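Long-range contact in ABC transporter ATP-binding protein (Leptospira interrogans serovar Copenhageni, PDB 4HZI), which probably binds and hydrolyses ATP as the ATPase subunit of an orphan ABC transporter involved in manganese utilization and tolerance: residues 57-69 against 220-234. Numbering follows the deposited sequence.
Sequences IKTNEHCVLLGRN and HSKKKFTSLYITHRP
His62 ND1 and Ser227 OG share a nearly straight hydrogen bond of 2.8 Å (171°), and Tyr241 OH is a second partner of the same serine oxygen. The short side chain suits Ser227: with chi1 at 77°, OG lies between its own N and carbonyl carbon and meets the imidazole at its edge. The other nitrogen, His62 NE2, hydrogen-bonds a water 2.8 Å away, which separately accepts a hydrogen bond from Phe225 N, so both ring nitrogens are engaged. Between them, His62 CE1 points at the centre of the Phe225 ring, 3.3 Å above its plane, an edge-to-face pair that a flat hydrocarbon ring accommodates well; His220 and Phe240 extend the aromatic cluster. In the type II turn Lys58–Glu61, Asn60 takes the left-handed backbone conformation and its N donates to Thr226 OG1 (2.7 Å), while Thr226 CG2 packs against Ile57 CG2 at 3.6 Å.

From here strands 62-67 and 227-231 run parallel as central neighbours in the mixed sheet of the ABC ATPase core, joined by six backbone hydrogen bonds from Ser227 N–Glu61 O to Gly67 N–Thr231 O. Gly67 probably opens the Walker A loop, and His232, hydrogen-bonded through ND1 to Glu199, is probably the H-loop (switch) histidine; Asn69 OD1 lies over one face of the His232 ring. Leucine and isoleucine suit the face turned to helix 73-80: Leu65 CD2 and Ile230 CG1 lie side by side at 4.0 Å, and Leu228 also packs there. On the opposite face Val64 and Leu66 reach Thr231 CG2, and Leu66 crosses Pro234 at about a right angle, alongside helix 264-271.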
loop_
_atom_site.group_PDB
_atom_site.type_symbol
_atom_site.label_atom_id
_atom_site.label_comp_id
_atom_site.label_asym_id
_atom_site.label_seq_id
_atom_site.Cartn_x
_atom_site.Cartn_y
_atom_site.Cartn_z
ATOM N N ILE A 57 0.732 7.954 -25.843
ATOM C CA ILE A 57 1.406 8.977 -25.036
ATOM C C ILE A 57 2.305 9.711 -26.031
ATOM O O ILE A 57 3.091 9.101 -26.765
ATOM C CB ILE A 57 2.276 8.373 -23.888
ATOM C CG1 ILE A 57 1.450 7.450 -22.981
ATOM C CG2 ILE A 57 2.973 9.494 -23.101
ATOM C CD1 ILE A 57 2.251 6.697 -21.933
ATOM N N LYS A 58 2.180 11.041 -26.073
ATOM C CA LYS A 58 3.027 11.839 -26.956
ATOM C C LYS A 58 4.257 12.296 -26.195
ATOM O O LYS A 58 4.292 12.266 -24.953
ATOM C CB LYS A 58 2.244 13.051 -27.438
ATOM C CG LYS A 58 0.924 12.678 -28.094
ATOM C CD LYS A 58 0.593 13.650 -29.195
ATOM C CE LYS A 58 -0.700 13.284 -29.897
ATOM N NZ LYS A 58 -1.835 13.306 -28.946
ATOM N N THR A 59 5.293 12.657 -26.953
ATOM C CA THR A 59 6.499 13.241 -26.401
ATOM C C THR A 59 6.151 14.317 -25.369
ATOM O O THR A 59 5.308 15.168 -25.604
ATOM C CB THR A 59 7.391 13.793 -27.529
ATOM O OG1 THR A 59 7.786 12.696 -28.343
ATOM C CG2 THR A 59 8.653 14.405 -26.965
ATOM N N ASN A 60 6.779 14.215 -24.207
ATOM C CA ASN A 60 6.600 15.151 -23.092
ATOM C C ASN A 60 5.223 15.159 -22.418
ATOM O O ASN A 60 4.901 16.053 -21.615
ATOM C CB ASN A 60 7.073 16.574 -23.512
ATOM C CG ASN A 60 8.548 16.596 -23.887
ATOM O OD1 ASN A 60 9.356 15.835 -23.356
ATOM N ND2 ASN A 60 8.912 17.494 -24.789
ATOM N N GLU A 61 4.404 14.136 -22.690
ATOM C CA GLU A 61 3.224 13.910 -21.894
ATOM C C GLU A 61 3.498 13.006 -20.666
ATOM O O GLU A 61 4.425 12.135 -20.632
ATOM C CB GLU A 61 2.084 13.284 -22.716
ATOM C CG GLU A 61 1.578 14.185 -23.815
ATOM C CD GLU A 61 0.314 13.644 -24.449
ATOM O OE1 GLU A 61 0.180 12.383 -24.540
ATOM O OE2 GLU A 61 -0.526 14.491 -24.865
ATOM N N HIS A 62 2.678 13.226 -19.659
ATOM C CA HIS A 62 2.723 12.456 -18.429
ATOM C C HIS A 62 1.314 11.832 -18.300
ATOM O O HIS A 62 0.312 12.520 -18.108
ATOM C CB HIS A 62 3.123 13.382 -17.270
ATOM C CG HIS A 62 4.507 13.902 -17.430
ATOM N ND1 HIS A 62 5.624 13.083 -17.329
ATOM C CD2 HIS A 62 4.966 15.119 -17.835
ATOM C CE1 HIS A 62 6.710 13.794 -17.586
ATOM N NE2 HIS A 62 6.338 15.033 -17.893
ATOM N N CYS A 63 1.278 10.499 -18.404
ATOM C CA CYS A 63 0.041 9.738 -18.439
ATOM C C CYS A 63 -0.023 8.793 -17.240
ATOM O O CYS A 63 0.953 8.146 -16.923
ATOM C CB CYS A 63 -0.013 8.926 -19.732
ATOM S SG CYS A 63 -1.597 8.051 -19.920
ATOM N N VAL A 64 -1.148 8.751 -16.555
ATOM C CA VAL A 64 -1.344 7.820 -15.454
ATOM C C VAL A 64 -2.174 6.626 -15.936
ATOM O O VAL A 64 -3.181 6.793 -16.638
ATOM C CB VAL A 64 -2.171 8.401 -14.296
ATOM C CG1 VAL A 64 -2.157 7.459 -13.064
ATOM C CG2 VAL A 64 -1.762 9.757 -13.912
ATOM N N LEU A 65 -1.796 5.435 -15.492
ATOM C CA LEU A 65 -2.646 4.230 -15.644
ATOM C C LEU A 65 -3.205 3.905 -14.281
ATOM O O LEU A 65 -2.467 3.508 -13.361
ATOM C CB LEU A 65 -1.818 3.078 -16.194
ATOM C CG LEU A 65 -2.434 1.699 -16.395
ATOM C CD1 LEU A 65 -3.397 1.742 -17.538
ATOM C CD2 LEU A 65 -1.336 0.653 -16.680
ATOM N N LEU A 66 -4.494 4.169 -14.097
ATOM C CA LEU A 66 -5.173 3.943 -12.820
ATOM C C LEU A 66 -6.037 2.695 -12.963
ATOM O O LEU A 66 -6.878 2.595 -13.871
ATOM C CB LEU A 66 -6.049 5.112 -12.416
ATOM C CG LEU A 66 -6.830 5.002 -11.106
ATOM C CD1 LEU A 66 -5.936 5.007 -9.859
ATOM C CD2 LEU A 66 -7.879 6.096 -10.933
ATOM N N GLY A 67 -5.780 1.704 -12.116
ATOM C CA GLY A 67 -6.558 0.478 -12.244
ATOM C C GLY A 67 -6.824 -0.153 -10.912
ATOM O O GLY A 67 -6.098 0.067 -9.992
ATOM N N ARG A 68 -7.892 -0.923 -10.815
ATOM C CA ARG A 68 -8.164 -1.762 -9.653
ATOM C C ARG A 68 -7.098 -2.820 -9.449
ATOM O O ARG A 68 -6.378 -3.177 -10.384
ATOM C CB ARG A 68 -9.513 -2.460 -9.835
ATOM C CG ARG A 68 -10.671 -1.531 -10.222
ATOM C CD ARG A 68 -11.413 -1.051 -9.023
ATOM N NE ARG A 68 -11.974 -2.194 -8.348
ATOM C CZ ARG A 68 -13.190 -2.702 -8.548
ATOM N NH1 ARG A 68 -14.053 -2.170 -9.442
ATOM N NH2 ARG A 68 -13.549 -3.771 -7.830
ATOM N N ASN A 69 -6.963 -3.373 -8.243
ATOM C CA ASN A 69 -6.037 -4.527 -8.184
ATOM C C ASN A 69 -6.652 -5.683 -8.956
ATOM O O ASN A 69 -7.875 -5.814 -9.116
ATOM C CB ASN A 69 -5.583 -4.958 -6.795
ATOM C CG ASN A 69 -4.645 -3.951 -6.152
ATOM O OD1 ASN A 69 -3.640 -3.408 -6.765
ATOM N ND2 ASN A 69 -4.980 -3.654 -4.907
ATOM N N HIS A 220 10.628 17.519 -12.542
ATOM C CA HIS A 220 9.765 17.934 -13.622
ATOM C C HIS A 220 9.881 19.433 -13.900
ATOM O O HIS A 220 9.787 19.854 -15.047
ATOM C CB HIS A 220 8.331 17.603 -13.283
ATOM C CG HIS A 220 7.329 18.077 -14.285
ATOM N ND1 HIS A 220 6.601 19.232 -14.114
ATOM C CD2 HIS A 220 6.946 17.567 -15.474
ATOM C CE1 HIS A 220 5.817 19.414 -15.155
ATOM N NE2 HIS A 220 6.016 18.417 -16.000
ATOM N N SER A 221 10.033 20.227 -12.840
ATOM C CA SER A 221 10.176 21.686 -12.978
ATOM C C SER A 221 11.450 22.077 -13.766
ATOM O O SER A 221 11.497 23.134 -14.378
ATOM C CB SER A 221 10.152 22.355 -11.589
ATOM O OG SER A 221 11.441 22.272 -10.975
ATOM N N LYS A 222 12.466 21.224 -13.758
ATOM C CA LYS A 222 13.759 21.532 -14.354
ATOM C C LYS A 222 13.898 21.059 -15.797
ATOM O O LYS A 222 14.619 21.688 -16.601
ATOM C CB LYS A 222 14.862 20.885 -13.539
ATOM C CG LYS A 222 15.053 21.546 -12.189
ATOM C CD LYS A 222 16.003 20.724 -11.339
ATOM C CE LYS A 222 16.051 21.225 -9.901
ATOM N NZ LYS A 222 17.022 20.410 -9.104
ATOM N N LYS A 223 13.191 19.973 -16.129
ATOM C CA LYS A 223 13.479 19.205 -17.328
ATOM C C LYS A 223 12.196 18.617 -17.931
ATOM O O LYS A 223 11.386 18.053 -17.195
ATOM C CB LYS A 223 14.404 18.041 -16.934
ATOM C CG LYS A 223 15.632 17.937 -17.818
ATOM C CD LYS A 223 15.957 16.530 -18.292
ATOM C CE LYS A 223 16.630 16.605 -19.660
ATOM N NZ LYS A 223 16.920 15.274 -20.256
ATOM N N LYS A 224 11.995 18.767 -19.242
ATOM C CA LYS A 224 10.909 18.057 -19.923
ATOM C C LYS A 224 11.249 16.548 -20.035
ATOM O O LYS A 224 12.412 16.178 -20.280
ATOM C CB LYS A 224 10.628 18.659 -21.300
ATOM C CG LYS A 224 9.809 19.944 -21.246
ATOM C CD LYS A 224 9.553 20.489 -22.642
ATOM C CE LYS A 224 8.891 21.854 -22.606
ATOM N NZ LYS A 224 7.736 21.953 -21.657
ATOM N N PHE A 225 10.239 15.688 -19.817
ATOM C CA PHE A 225 10.390 14.221 -19.982
ATOM C C PHE A 225 9.020 13.563 -20.234
ATOM O O PHE A 225 8.006 14.264 -20.299
ATOM C CB PHE A 225 11.140 13.560 -18.806
ATOM C CG PHE A 225 10.382 13.501 -17.484
ATOM C CD1 PHE A 225 10.108 14.632 -16.740
ATOM C CD2 PHE A 225 9.979 12.272 -16.949
ATOM C CE1 PHE A 225 9.483 14.547 -15.511
ATOM C CE2 PHE A 225 9.325 12.184 -15.733
ATOM C CZ PHE A 225 9.034 13.318 -15.015
ATOM N N THR A 226 9.032 12.268 -20.518
ATOM C CA THR A 226 7.785 11.549 -20.895
ATOM C C THR A 226 7.638 10.392 -19.908
ATOM O O THR A 226 8.623 9.701 -19.629
ATOM C CB THR A 226 7.830 10.989 -22.335
ATOM O OG1 THR A 226 8.137 12.036 -23.258
ATOM C CG2 THR A 226 6.472 10.437 -22.740
ATOM N N SER A 227 6.435 10.183 -19.392
ATOM C CA SER A 227 6.229 9.148 -18.400
ATOM C C SER A 227 4.864 8.506 -18.372
ATOM O O SER A 227 3.873 9.099 -18.765
ATOM C CB SER A 227 6.602 9.656 -17.001
ATOM O OG SER A 227 5.631 10.476 -16.445
ATOM N N LEU A 228 4.861 7.309 -17.799
ATOM C CA LEU A 228 3.675 6.526 -17.527
ATOM C C LEU A 228 3.749 6.108 -16.085
ATOM O O LEU A 228 4.658 5.447 -15.695
ATOM C CB LEU A 228 3.629 5.277 -18.418
ATOM C CG LEU A 228 2.479 4.308 -18.204
ATOM C CD1 LEU A 228 1.127 4.940 -18.485
ATOM C CD2 LEU A 228 2.626 3.085 -19.114
ATOM N N TYR A 229 2.792 6.530 -15.305
ATOM C CA TYR A 229 2.730 6.329 -13.864
ATOM C C TYR A 229 1.614 5.348 -13.585
ATOM O O TYR A 229 0.441 5.588 -13.919
ATOM C CB TYR A 229 2.435 7.660 -13.206
ATOM C CG TYR A 229 2.585 7.755 -11.703
ATOM C CD1 TYR A 229 1.559 7.342 -10.841
ATOM C CD2 TYR A 229 3.736 8.297 -11.122
ATOM C CE1 TYR A 229 1.694 7.465 -9.464
ATOM C CE2 TYR A 229 3.860 8.423 -9.746
ATOM C CZ TYR A 229 2.862 7.976 -8.926
ATOM O OH TYR A 229 2.997 8.100 -7.569
ATOM N N ILE A 230 1.958 4.251 -12.940
ATOM C CA ILE A 230 0.987 3.184 -12.675
ATOM C C ILE A 230 0.651 3.104 -11.201
ATOM O O ILE A 230 1.531 2.966 -10.354
ATOM C CB ILE A 230 1.584 1.848 -13.147
ATOM C CG1 ILE A 230 1.883 1.951 -14.670
ATOM C CG2 ILE A 230 0.610 0.676 -12.909
ATOM C CD1 ILE A 230 3.254 1.597 -14.964
ATOM N N THR A 231 -0.645 3.153 -10.897
ATOM C CA THR A 231 -1.125 3.156 -9.535
ATOM C C THR A 231 -2.533 2.590 -9.415
ATOM O O THR A 231 -3.299 2.522 -10.395
ATOM C CB THR A 231 -1.075 4.587 -8.919
ATOM O OG1 THR A 231 -1.408 4.533 -7.540
ATOM C CG2 THR A 231 -2.011 5.506 -9.620
ATOM N N HIS A 232 -2.854 2.186 -8.189
ATOM C CA HIS A 232 -4.233 1.903 -7.793
ATOM C C HIS A 232 -4.758 2.909 -6.794
ATOM O O HIS A 232 -5.879 2.782 -6.339
ATOM C CB HIS A 232 -4.430 0.477 -7.293
ATOM C CG HIS A 232 -3.776 0.186 -5.982
ATOM N ND1 HIS A 232 -2.468 -0.223 -5.909
ATOM C CD2 HIS A 232 -4.252 0.160 -4.711
ATOM C CE1 HIS A 232 -2.144 -0.451 -4.646
ATOM N NE2 HIS A 232 -3.197 -0.211 -3.897
ATOM N N ARG A 233 -3.991 3.965 -6.506
ATOM C CA ARG A 233 -4.401 4.942 -5.500
ATOM C C ARG A 233 -4.366 6.361 -6.031
ATOM O O ARG A 233 -3.282 6.928 -6.156
ATOM C CB ARG A 233 -3.461 4.886 -4.295
ATOM C CG ARG A 233 -3.608 3.629 -3.465
ATOM C CD ARG A 233 -2.827 3.820 -2.159
ATOM N NE ARG A 233 -2.605 2.520 -1.565
ATOM C CZ ARG A 233 -3.333 1.979 -0.590
ATOM N NH1 ARG A 233 -4.341 2.642 -0.001
ATOM N NH2 ARG A 233 -3.025 0.754 -0.185
ATOM N N PRO A 234 -5.539 6.962 -6.272
ATOM C CA PRO A 234 -5.576 8.294 -6.865
ATOM C C PRO A 234 -4.784 9.335 -6.101
ATOM O O PRO A 234 -4.195 10.233 -6.738
ATOM C CB PRO A 234 -7.067 8.620 -6.854
ATOM C CG PRO A 234 -7.688 7.316 -7.087
ATOM C CD PRO A 234 -6.893 6.371 -6.246
HETATM O O HOH W 1 7.782 17.224 -18.874
#